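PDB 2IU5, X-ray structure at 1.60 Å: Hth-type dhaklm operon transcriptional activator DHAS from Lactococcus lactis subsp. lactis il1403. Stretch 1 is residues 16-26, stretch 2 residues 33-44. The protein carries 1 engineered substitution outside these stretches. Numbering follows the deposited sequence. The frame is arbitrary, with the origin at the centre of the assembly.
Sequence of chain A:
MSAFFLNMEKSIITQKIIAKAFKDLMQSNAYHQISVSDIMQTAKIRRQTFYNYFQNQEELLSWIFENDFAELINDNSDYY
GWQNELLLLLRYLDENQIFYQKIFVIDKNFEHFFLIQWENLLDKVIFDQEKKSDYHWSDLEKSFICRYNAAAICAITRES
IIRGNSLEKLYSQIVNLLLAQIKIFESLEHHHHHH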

# COMPACT_ATOMS: atom_id res chain seq x y z
N LYS A 16 17.64 -19.01 17.99
CA LYS A 16 18.11 -18.68 16.65
C LYS A 16 18.39 -19.94 15.84
O LYS A 16 18.13 -19.96 14.63
CB LYS A 16 19.32 -17.73 16.70
CG LYS A 16 18.89 -16.32 17.02
CD LYS A 16 20.06 -15.34 17.05
CE LYS A 16 19.64 -14.12 16.24
NZ LYS A 16 20.75 -13.22 15.80
N ILE A 17 18.92 -20.96 16.50
CA ILE A 17 19.19 -22.24 15.84
C ILE A 17 17.89 -22.90 15.40
O ILE A 17 17.77 -23.40 14.26
CB ILE A 17 20.03 -23.15 16.75
CG1 ILE A 17 21.41 -22.55 16.99
CG2 ILE A 17 20.13 -24.56 16.18
CD1 ILE A 17 22.15 -23.30 18.07
N ILE A 18 16.91 -22.91 16.30
CA ILE A 18 15.61 -23.50 15.99
C ILE A 18 14.95 -22.73 14.84
O ILE A 18 14.45 -23.32 13.89
CB ILE A 18 14.71 -23.48 17.24
CG1 ILE A 18 15.27 -24.44 18.30
CG2 ILE A 18 13.30 -23.89 16.88
CD1 ILE A 18 14.60 -24.23 19.66
N ALA A 19 14.96 -21.40 14.91
CA ALA A 19 14.39 -20.59 13.83
C ALA A 19 15.05 -20.82 12.47
O ALA A 19 14.38 -20.91 11.41
CB ALA A 19 14.49 -19.10 14.20
N LYS A 20 16.37 -20.90 12.47
CA LYS A 20 17.10 -21.17 11.23
C LYS A 20 16.69 -22.51 10.62
O LYS A 20 16.47 -22.62 9.41
CB LYS A 20 18.62 -21.12 11.45
CG LYS A 20 19.43 -21.23 10.18
CD LYS A 20 18.96 -20.19 9.16
CE LYS A 20 19.95 -19.99 8.01
NZ LYS A 20 19.86 -21.13 7.05
N ALA A 21 16.58 -23.52 11.48
CA ALA A 21 16.09 -24.82 11.04
C ALA A 21 14.71 -24.73 10.38
O ALA A 21 14.49 -25.29 9.29
CB ALA A 21 16.07 -25.79 12.21
N PHE A 22 13.79 -24.03 11.04
CA PHE A 22 12.45 -23.85 10.49
C PHE A 22 12.50 -23.13 9.14
O PHE A 22 11.85 -23.55 8.18
CB PHE A 22 11.61 -23.09 11.46
CG PHE A 22 10.19 -22.94 11.05
CD1 PHE A 22 9.40 -24.05 10.79
CD2 PHE A 22 9.63 -21.68 10.91
CE1 PHE A 22 8.06 -23.93 10.41
CE2 PHE A 22 8.29 -21.54 10.52
CZ PHE A 22 7.51 -22.67 10.27
N LYS A 23 13.27 -22.05 9.09
CA LYS A 23 13.35 -21.26 7.84
C LYS A 23 13.91 -22.14 6.71
O LYS A 23 13.44 -22.08 5.57
CB LYS A 23 14.15 -19.97 8.04
CG LYS A 23 13.34 -18.95 8.82
CD LYS A 23 14.02 -17.58 8.87
CE LYS A 23 15.05 -17.54 9.97
NZ LYS A 23 15.78 -16.21 9.95
N ASP A 24 14.91 -22.96 7.02
CA ASP A 24 15.44 -23.92 6.07
C ASP A 24 14.39 -24.92 5.56
O ASP A 24 14.28 -25.15 4.35
CB ASP A 24 16.65 -24.65 6.66
CG ASP A 24 17.89 -23.75 6.80
OD1 ASP A 24 17.87 -22.60 6.30
OD2 ASP A 24 18.88 -24.21 7.41
N LEU A 25 13.61 -25.50 6.47
CA LEU A 25 12.55 -26.43 6.05
C LEU A 25 11.47 -25.74 5.22
O LEU A 25 10.91 -26.34 4.30
CB LEU A 25 11.97 -27.12 7.28
CG LEU A 25 12.96 -28.06 7.96
CD1 LEU A 25 12.60 -28.28 9.42
CD2 LEU A 25 13.07 -29.41 7.25
N MET A 26 11.17 -24.48 5.53
CA MET A 26 10.14 -23.72 4.78
C MET A 26 10.56 -23.42 3.34
O MET A 26 9.74 -23.06 2.51
CB MET A 26 9.79 -22.41 5.50
CG MET A 26 8.99 -22.58 6.77
SD MET A 26 7.25 -22.85 6.38
CE MET A 26 6.64 -21.17 6.14
N GLN A 33 3.26 -29.20 6.88
CA GLN A 33 3.92 -30.50 6.85
C GLN A 33 5.27 -30.49 7.55
O GLN A 33 6.03 -31.47 7.49
CB GLN A 33 4.02 -31.03 5.41
CG GLN A 33 2.63 -31.35 4.83
CD GLN A 33 2.55 -31.67 3.35
OE1 GLN A 33 3.13 -30.97 2.51
NE2 GLN A 33 1.82 -32.73 3.01
N ILE A 34 5.59 -29.37 8.21
CA ILE A 34 6.77 -29.28 9.05
C ILE A 34 6.41 -29.46 10.52
O ILE A 34 5.79 -28.57 11.11
CB ILE A 34 7.48 -27.91 8.85
CG1 ILE A 34 7.94 -27.76 7.41
CG2 ILE A 34 8.67 -27.79 9.80
CD1 ILE A 34 8.14 -26.30 7.08
N SER A 35 6.78 -30.59 11.12
CA SER A 35 6.43 -30.80 12.53
C SER A 35 7.52 -30.27 13.43
O SER A 35 8.64 -30.00 12.99
CB SER A 35 6.29 -32.30 12.80
OG SER A 35 7.54 -32.92 12.53
N VAL A 36 7.23 -30.12 14.73
CA VAL A 36 8.28 -29.82 15.69
C VAL A 36 9.39 -30.86 15.66
O VAL A 36 10.58 -30.54 15.74
CB VAL A 36 7.71 -29.67 17.10
CG1 VAL A 36 8.84 -29.62 18.13
CG2 VAL A 36 6.88 -28.40 17.18
N SER A 37 9.02 -32.13 15.53
CA SER A 37 10.03 -33.17 15.37
C SER A 37 10.97 -32.85 14.20
O SER A 37 12.18 -32.97 14.34
CB SER A 37 9.35 -34.51 15.18
OG SER A 37 8.55 -34.79 16.33
N ASP A 38 10.41 -32.45 13.05
CA ASP A 38 11.22 -32.14 11.87
C ASP A 38 12.17 -30.97 12.17
O ASP A 38 13.36 -31.02 11.84
CB ASP A 38 10.36 -31.74 10.65
CG ASP A 38 9.52 -32.87 10.11
OD1 ASP A 38 9.93 -34.05 10.26
OD2 ASP A 38 8.44 -32.58 9.52
N ILE A 39 11.64 -29.93 12.79
CA ILE A 39 12.44 -28.74 13.10
C ILE A 39 13.64 -29.11 13.95
O ILE A 39 14.76 -28.69 13.69
CB ILE A 39 11.59 -27.68 13.81
CG1 ILE A 39 10.58 -27.12 12.81
CG2 ILE A 39 12.45 -26.50 14.31
CD1 ILE A 39 9.43 -26.33 13.50
N MET A 40 13.39 -29.91 14.98
CA MET A 40 14.44 -30.25 15.93
C MET A 40 15.44 -31.27 15.39
O MET A 40 16.63 -31.21 15.73
CB MET A 40 13.86 -30.66 17.29
CG MET A 40 12.99 -29.54 17.90
SD MET A 40 13.87 -27.97 18.13
CE MET A 40 14.87 -28.37 19.56
N GLN A 41 14.99 -32.20 14.57
CA GLN A 41 15.90 -33.03 13.77
C GLN A 41 16.85 -32.18 12.94
O GLN A 41 18.06 -32.40 12.91
CB GLN A 41 15.10 -33.96 12.87
CG GLN A 41 14.51 -35.08 13.68
CD GLN A 41 13.57 -35.93 12.86
OE1 GLN A 41 13.32 -35.65 11.68
NE2 GLN A 41 13.03 -36.97 13.48
N THR A 42 16.30 -31.18 12.24
CA THR A 42 17.11 -30.34 11.38
C THR A 42 18.07 -29.48 12.22
O THR A 42 19.22 -29.24 11.83
CB THR A 42 16.20 -29.48 10.49
OG1 THR A 42 15.48 -30.34 9.61
CG2 THR A 42 16.99 -28.51 9.62
N ALA A 43 17.59 -29.01 13.36
CA ALA A 43 18.40 -28.20 14.26
C ALA A 43 19.48 -28.99 14.99
O ALA A 43 20.43 -28.40 15.54
CB ALA A 43 17.51 -27.49 15.28
N LYS A 44 19.34 -30.31 15.00
CA LYS A 44 20.21 -31.20 15.77
C LYS A 44 20.19 -30.85 17.26
O LYS A 44 21.24 -30.77 17.91
CB LYS A 44 21.65 -31.11 15.26
CG LYS A 44 21.83 -31.73 13.88
CD LYS A 44 21.37 -33.16 13.92
CE LYS A 44 21.97 -33.99 12.80
NZ LYS A 44 21.68 -35.43 13.07

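Stretch 1 is helical, and residues 36-43 of stretch 2 form a second helix. The axes cross at 110° and come within 8.3 Å of each other. No hydrogen bond links the two stretches. Apolar packing joins them and buries 568 Å², both sides summed.

The helices come closest around A21 and A43. Their CA atoms are 5.2 Å apart, and both CA-to-CB bonds point toward the other stretch. A21 CB lies 3.8 Å from A43 CB and 3.5 Å from I39 O. Methyl side chains suit this place because they let the two backbones approach so nearly.

I39 is the knob of the joint. Its side chain sits among I18, A21, F22 and L25. Its CA-to-CB bond points sideways, but with chi1 m and chi2 t the end of the chain comes nearer to stretch 1. There I39 CD1 reaches F22 CD1 at 3.5 Å, while I39 CG2 meets I18 CG2 at 3.8 Å. The branched side chain thus makes contacts through both of its arms.

F22 also starts sideways. Its t rotamer, with chi2 at 58°, brings the ring nearer to stretch 2. I34 CG2 approaches the edge of this ring, 3.9 Å from F22 CD1.

I34 lies in the loop before the second helix, and its CA-to-CB bond points toward stretch 1. I34 CD1 packs 3.9 Å from L25 CB and 3.6 Å from M26 SD. All three chi angles of M26 are m, so its chain is folded rather than extended.

L25 has the m, t rotamer common for leucine in helices. Its two methyls diverge over the second helix. L25 CD1 lies 3.7 Å from I39 CA, and L25 CD2 lies 3.5 Å from T42 OG1. T42, at the exposed margin, also offers a methyl: T42 CG2 is 3.9 Å from A21 CB.

M40 points away at CA-to-CB, yet its m, m, m chain turns back. M40 SD reaches I18 CG1 at 3.8 Å. I17 closes the exposed border, with I17 CG2 4.0 Å from A43 CB.

The capping bond and the salt bridge each lie within one stretch. S35, chi1 p, caps the second helix: D38 N donates to S35 OG at 3.0 Å. S35 N donates to D38 OD2 at 3.0 Å. On stretch 1, K20 NZ forms a salt bridge with D24 OD1 at 2.6 Å, one helical turn along.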